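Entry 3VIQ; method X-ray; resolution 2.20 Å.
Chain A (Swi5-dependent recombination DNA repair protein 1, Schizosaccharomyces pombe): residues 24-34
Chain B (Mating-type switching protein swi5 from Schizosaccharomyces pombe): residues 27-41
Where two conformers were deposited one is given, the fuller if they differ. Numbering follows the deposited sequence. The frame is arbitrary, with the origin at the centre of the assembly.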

# COMPACT_ATOMS: atom_id res chain seq x y z
N ILE A 24 -20.69 -5.64 5.11
CA ILE A 24 -19.55 -6.27 4.42
C ILE A 24 -18.26 -6.09 5.22
O ILE A 24 -17.49 -7.04 5.44
CB ILE A 24 -19.36 -5.71 2.99
CG1 ILE A 24 -20.26 -6.50 2.02
CG2 ILE A 24 -17.83 -5.77 2.54
CD1 ILE A 24 -20.66 -5.69 0.83
N THR A 25 -18.06 -4.87 5.69
CA THR A 25 -16.90 -4.59 6.49
C THR A 25 -16.83 -5.48 7.75
O THR A 25 -15.75 -5.97 8.11
CB THR A 25 -16.87 -3.10 6.85
OG1 THR A 25 -16.82 -2.34 5.63
CG2 THR A 25 -15.68 -2.75 7.75
N ALA A 26 -17.97 -5.70 8.39
CA ALA A 26 -18.01 -6.51 9.61
C ALA A 26 -17.79 -8.00 9.29
O ALA A 26 -17.18 -8.75 10.08
CB ALA A 26 -19.32 -6.30 10.35
N GLU A 27 -18.24 -8.42 8.11
CA GLU A 27 -17.95 -9.77 7.64
C GLU A 27 -16.47 -9.97 7.29
O GLU A 27 -15.88 -11.00 7.60
CB GLU A 27 -18.85 -10.11 6.47
CG GLU A 27 -20.30 -10.31 6.94
CD GLU A 27 -21.33 -10.26 5.82
OE1 GLU A 27 -21.05 -9.70 4.69
OE2 GLU A 27 -22.44 -10.76 6.11
N THR A 28 -15.86 -8.97 6.67
CA THR A 28 -14.47 -9.07 6.34
C THR A 28 -13.63 -9.11 7.62
O THR A 28 -12.70 -9.91 7.72
CB THR A 28 -14.03 -7.94 5.45
OG1 THR A 28 -14.89 -7.92 4.31
CG2 THR A 28 -12.55 -8.11 5.00
N ALA A 29 -14.00 -8.28 8.61
CA ALA A 29 -13.28 -8.24 9.86
C ALA A 29 -13.28 -9.61 10.52
O ALA A 29 -12.24 -10.03 11.04
CB ALA A 29 -13.86 -7.16 10.81
N ARG A 30 -14.42 -10.32 10.48
CA ARG A 30 -14.50 -11.66 11.06
C ARG A 30 -13.45 -12.59 10.44
O ARG A 30 -12.81 -13.34 11.15
CB ARG A 30 -15.89 -12.27 10.91
CG ARG A 30 -16.06 -13.62 11.62
CD ARG A 30 -17.33 -14.36 11.20
NE ARG A 30 -17.30 -14.77 9.80
CZ ARG A 30 -16.51 -15.71 9.31
NH1 ARG A 30 -15.67 -16.37 10.10
NH2 ARG A 30 -16.56 -16.00 8.01
N LYS A 31 -13.29 -12.54 9.12
CA LYS A 31 -12.30 -13.36 8.44
C LYS A 31 -10.89 -12.89 8.78
O LYS A 31 -10.03 -13.70 9.05
CB LYS A 31 -12.50 -13.35 6.93
CG LYS A 31 -13.72 -14.17 6.52
CD LYS A 31 -14.26 -13.81 5.15
CE LYS A 31 -13.22 -14.02 4.05
NZ LYS A 31 -13.57 -13.22 2.82
N VAL A 32 -10.66 -11.59 8.81
CA VAL A 32 -9.34 -11.09 9.17
C VAL A 32 -8.95 -11.56 10.58
O VAL A 32 -7.82 -12.01 10.76
CB VAL A 32 -9.20 -9.57 9.02
CG1 VAL A 32 -7.88 -9.07 9.64
CG2 VAL A 32 -9.32 -9.19 7.56
N GLU A 33 -9.87 -11.49 11.53
CA GLU A 33 -9.61 -11.99 12.88
C GLU A 33 -9.33 -13.51 12.90
O GLU A 33 -8.45 -13.97 13.63
CB GLU A 33 -10.75 -11.62 13.85
CG GLU A 33 -10.73 -10.12 14.27
CD GLU A 33 -11.77 -9.73 15.31
OE1 GLU A 33 -12.52 -10.61 15.78
OE2 GLU A 33 -11.85 -8.53 15.67
N ALA A 34 -10.06 -14.28 12.11
CA ALA A 34 -9.86 -15.73 12.05
C ALA A 34 -8.46 -16.08 11.49
O ALA A 34 -7.78 -16.92 12.03
CB ALA A 34 -10.97 -16.40 11.21
N ALA B 27 -23.44 -9.38 13.30
CA ALA B 27 -22.12 -9.53 12.73
C ALA B 27 -21.06 -8.96 13.65
O ALA B 27 -20.05 -9.59 13.88
CB ALA B 27 -22.03 -8.95 11.33
N LEU B 28 -21.31 -7.79 14.23
CA LEU B 28 -20.36 -7.16 15.15
C LEU B 28 -20.13 -7.97 16.42
O LEU B 28 -19.05 -7.90 17.02
CB LEU B 28 -20.84 -5.77 15.55
CG LEU B 28 -20.84 -4.76 14.40
CD1 LEU B 28 -21.37 -3.41 14.87
CD2 LEU B 28 -19.42 -4.62 13.79
N ALA B 29 -21.15 -8.73 16.82
CA ALA B 29 -21.07 -9.55 18.01
C ALA B 29 -20.07 -10.65 17.85
O ALA B 29 -19.55 -11.12 18.84
CB ALA B 29 -22.46 -10.15 18.39
N LYS B 30 -19.79 -11.07 16.62
CA LYS B 30 -18.82 -12.14 16.37
C LYS B 30 -17.36 -11.67 16.39
O LYS B 30 -16.46 -12.48 16.26
CB LYS B 30 -19.11 -12.83 15.03
CG LYS B 30 -20.34 -13.70 15.08
CD LYS B 30 -20.90 -13.99 13.71
CE LYS B 30 -22.22 -14.78 13.80
NZ LYS B 30 -22.94 -14.85 12.49
N LEU B 31 -17.14 -10.38 16.58
CA LEU B 31 -15.80 -9.81 16.49
C LEU B 31 -15.20 -9.56 17.86
O LEU B 31 -15.89 -9.10 18.77
CB LEU B 31 -15.85 -8.50 15.72
CG LEU B 31 -16.37 -8.49 14.28
CD1 LEU B 31 -16.26 -7.09 13.69
CD2 LEU B 31 -15.62 -9.50 13.42
N LYS B 32 -13.92 -9.86 18.01
CA LYS B 32 -13.17 -9.49 19.20
C LYS B 32 -13.13 -7.98 19.33
O LYS B 32 -13.27 -7.45 20.42
CB LYS B 32 -11.73 -10.02 19.12
CG LYS B 32 -10.87 -9.69 20.34
CD LYS B 32 -9.58 -10.56 20.42
CE LYS B 32 -8.64 -10.07 21.54
NZ LYS B 32 -8.07 -11.18 22.37
N ASN B 33 -12.93 -7.30 18.22
CA ASN B 33 -12.90 -5.86 18.20
C ASN B 33 -14.08 -5.34 17.36
O ASN B 33 -14.22 -5.67 16.20
CB ASN B 33 -11.54 -5.41 17.65
CG ASN B 33 -11.42 -3.91 17.51
OD1 ASN B 33 -12.22 -3.17 18.08
ND2 ASN B 33 -10.44 -3.46 16.72
N ARG B 34 -14.95 -4.52 17.96
CA ARG B 34 -16.16 -4.09 17.26
C ARG B 34 -15.89 -3.02 16.19
O ARG B 34 -16.69 -2.83 15.29
CB ARG B 34 -17.23 -3.69 18.27
CG ARG B 34 -17.68 -4.88 19.15
CD ARG B 34 -18.76 -4.51 20.19
NE ARG B 34 -19.99 -4.02 19.58
CZ ARG B 34 -21.02 -4.79 19.21
NH1 ARG B 34 -20.97 -6.11 19.38
NH2 ARG B 34 -22.10 -4.23 18.68
N ASP B 35 -14.74 -2.36 16.28
CA ASP B 35 -14.32 -1.43 15.24
C ASP B 35 -13.80 -2.19 14.01
O ASP B 35 -12.60 -2.26 13.79
CB ASP B 35 -13.22 -0.49 15.77
CG ASP B 35 -12.95 0.69 14.83
OD1 ASP B 35 -13.45 0.71 13.69
OD2 ASP B 35 -12.23 1.62 15.25
N ALA B 36 -14.73 -2.71 13.20
CA ALA B 36 -14.39 -3.57 12.07
C ALA B 36 -13.59 -2.84 11.02
O ALA B 36 -12.78 -3.44 10.32
CB ALA B 36 -15.66 -4.16 11.44
N LYS B 37 -13.85 -1.54 10.87
CA LYS B 37 -13.17 -0.74 9.85
C LYS B 37 -11.67 -0.60 10.15
O LYS B 37 -10.85 -0.67 9.26
CB LYS B 37 -13.83 0.64 9.79
CG LYS B 37 -13.45 1.51 8.62
CD LYS B 37 -14.34 2.79 8.62
CE LYS B 37 -14.76 3.20 7.21
NZ LYS B 37 -15.52 2.12 6.52
N GLN B 38 -11.33 -0.42 11.41
CA GLN B 38 -9.94 -0.36 11.83
C GLN B 38 -9.25 -1.72 11.58
O GLN B 38 -8.15 -1.76 11.05
CB GLN B 38 -9.89 0.03 13.32
CG GLN B 38 -8.54 -0.08 14.05
CD GLN B 38 -8.73 0.14 15.56
OE1 GLN B 38 -9.48 -0.59 16.22
NE2 GLN B 38 -8.06 1.15 16.10
N THR B 39 -9.91 -2.81 11.95
CA THR B 39 -9.36 -4.16 11.78
C THR B 39 -9.02 -4.43 10.33
O THR B 39 -7.92 -4.85 10.02
CB THR B 39 -10.38 -5.21 12.22
OG1 THR B 39 -10.60 -5.04 13.61
CG2 THR B 39 -9.88 -6.63 11.94
N VAL B 40 -9.98 -4.16 9.46
CA VAL B 40 -9.82 -4.44 8.03
C VAL B 40 -8.78 -3.51 7.42
O VAL B 40 -7.92 -3.97 6.66
CB VAL B 40 -11.13 -4.27 7.28
CG1 VAL B 40 -10.91 -4.46 5.79
CG2 VAL B 40 -12.20 -5.26 7.86
N GLN B 41 -8.84 -2.22 7.74
CA GLN B 41 -7.85 -1.27 7.22
C GLN B 41 -6.43 -1.63 7.70
O GLN B 41 -5.48 -1.61 6.93
CB GLN B 41 -8.20 0.18 7.60
CG GLN B 41 -7.37 1.25 6.89
CD GLN B 41 -7.55 1.21 5.36
OE1 GLN B 41 -8.68 1.05 4.85
NE2 GLN B 41 -6.44 1.33 4.62
O HOH W 1 -17.54 -0.08 6.55
O HOH W 2 -18.85 -10.34 11.55
O HOH W 3 -12.62 -6.57 14.03

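The residue with the most surface covered in this contact is A:Glu33, whose carboxylate faces the turn that links the two helical segments of chain B. Its side chain extends with chi1 m and chi2 t, and the carboxylate then meets two consecutive backbone amides: B:Lys32 N donates to A:Glu33 OE1 at 2.7 Å and B:Asn33 N to A:Glu33 OE2 at 3.0 Å, both with N-H...acceptor angles of 159°. The two carboxylate oxygens thus take the two amides, a two-pronged grip on main chain, with both donors main-chain atoms, while the end of the B:Lys32 side chain leads away. Water 3 extends the site, donating to A:Glu33 OE2 (2.7 Å) and to B:Asn33 O (2.8 Å) while accepting from B:Thr39 OG1 (2.6 Å). The acid is thereby tied to the turn and, through water, to the following helix.

B:Val40 belongs to that helix, whose axis passes 8.5 Å from that of helix 24-34 at a crossing angle of 54°. Its CG2 lies 3.6 Å from A:Thr25 O, 3.6 Å from A:Ala29 N and 4.0 Å from A:Thr28 CB, so a single methyl packs against main chain and side chain over one turn of helix A.

At A:Ala26, buried, the backbones come close: its CA is 5.3 Å from B:Ala36 CA, and A:Ala29 CA is equally near; A:Ala26 CA also sits 3.8 Å from B:Ala36 CB. Small side chains accompany this proximity. A:Ala26 CB touches B:Ala27 CB at 3.9 Å and B:Leu28 CD2 at 3.8 Å, and one turn on, A:Ala29 CB meets B:Ala36 CB at 3.6 Å. B:Leu31 fills the adjoining space, its CD2 3.3 Å from A:Arg30 N. Water 2 donates to A:Ala26 O and B:Ala27 O, 2.7 Å from each, bridging two carbonyls that could not bond each other directly.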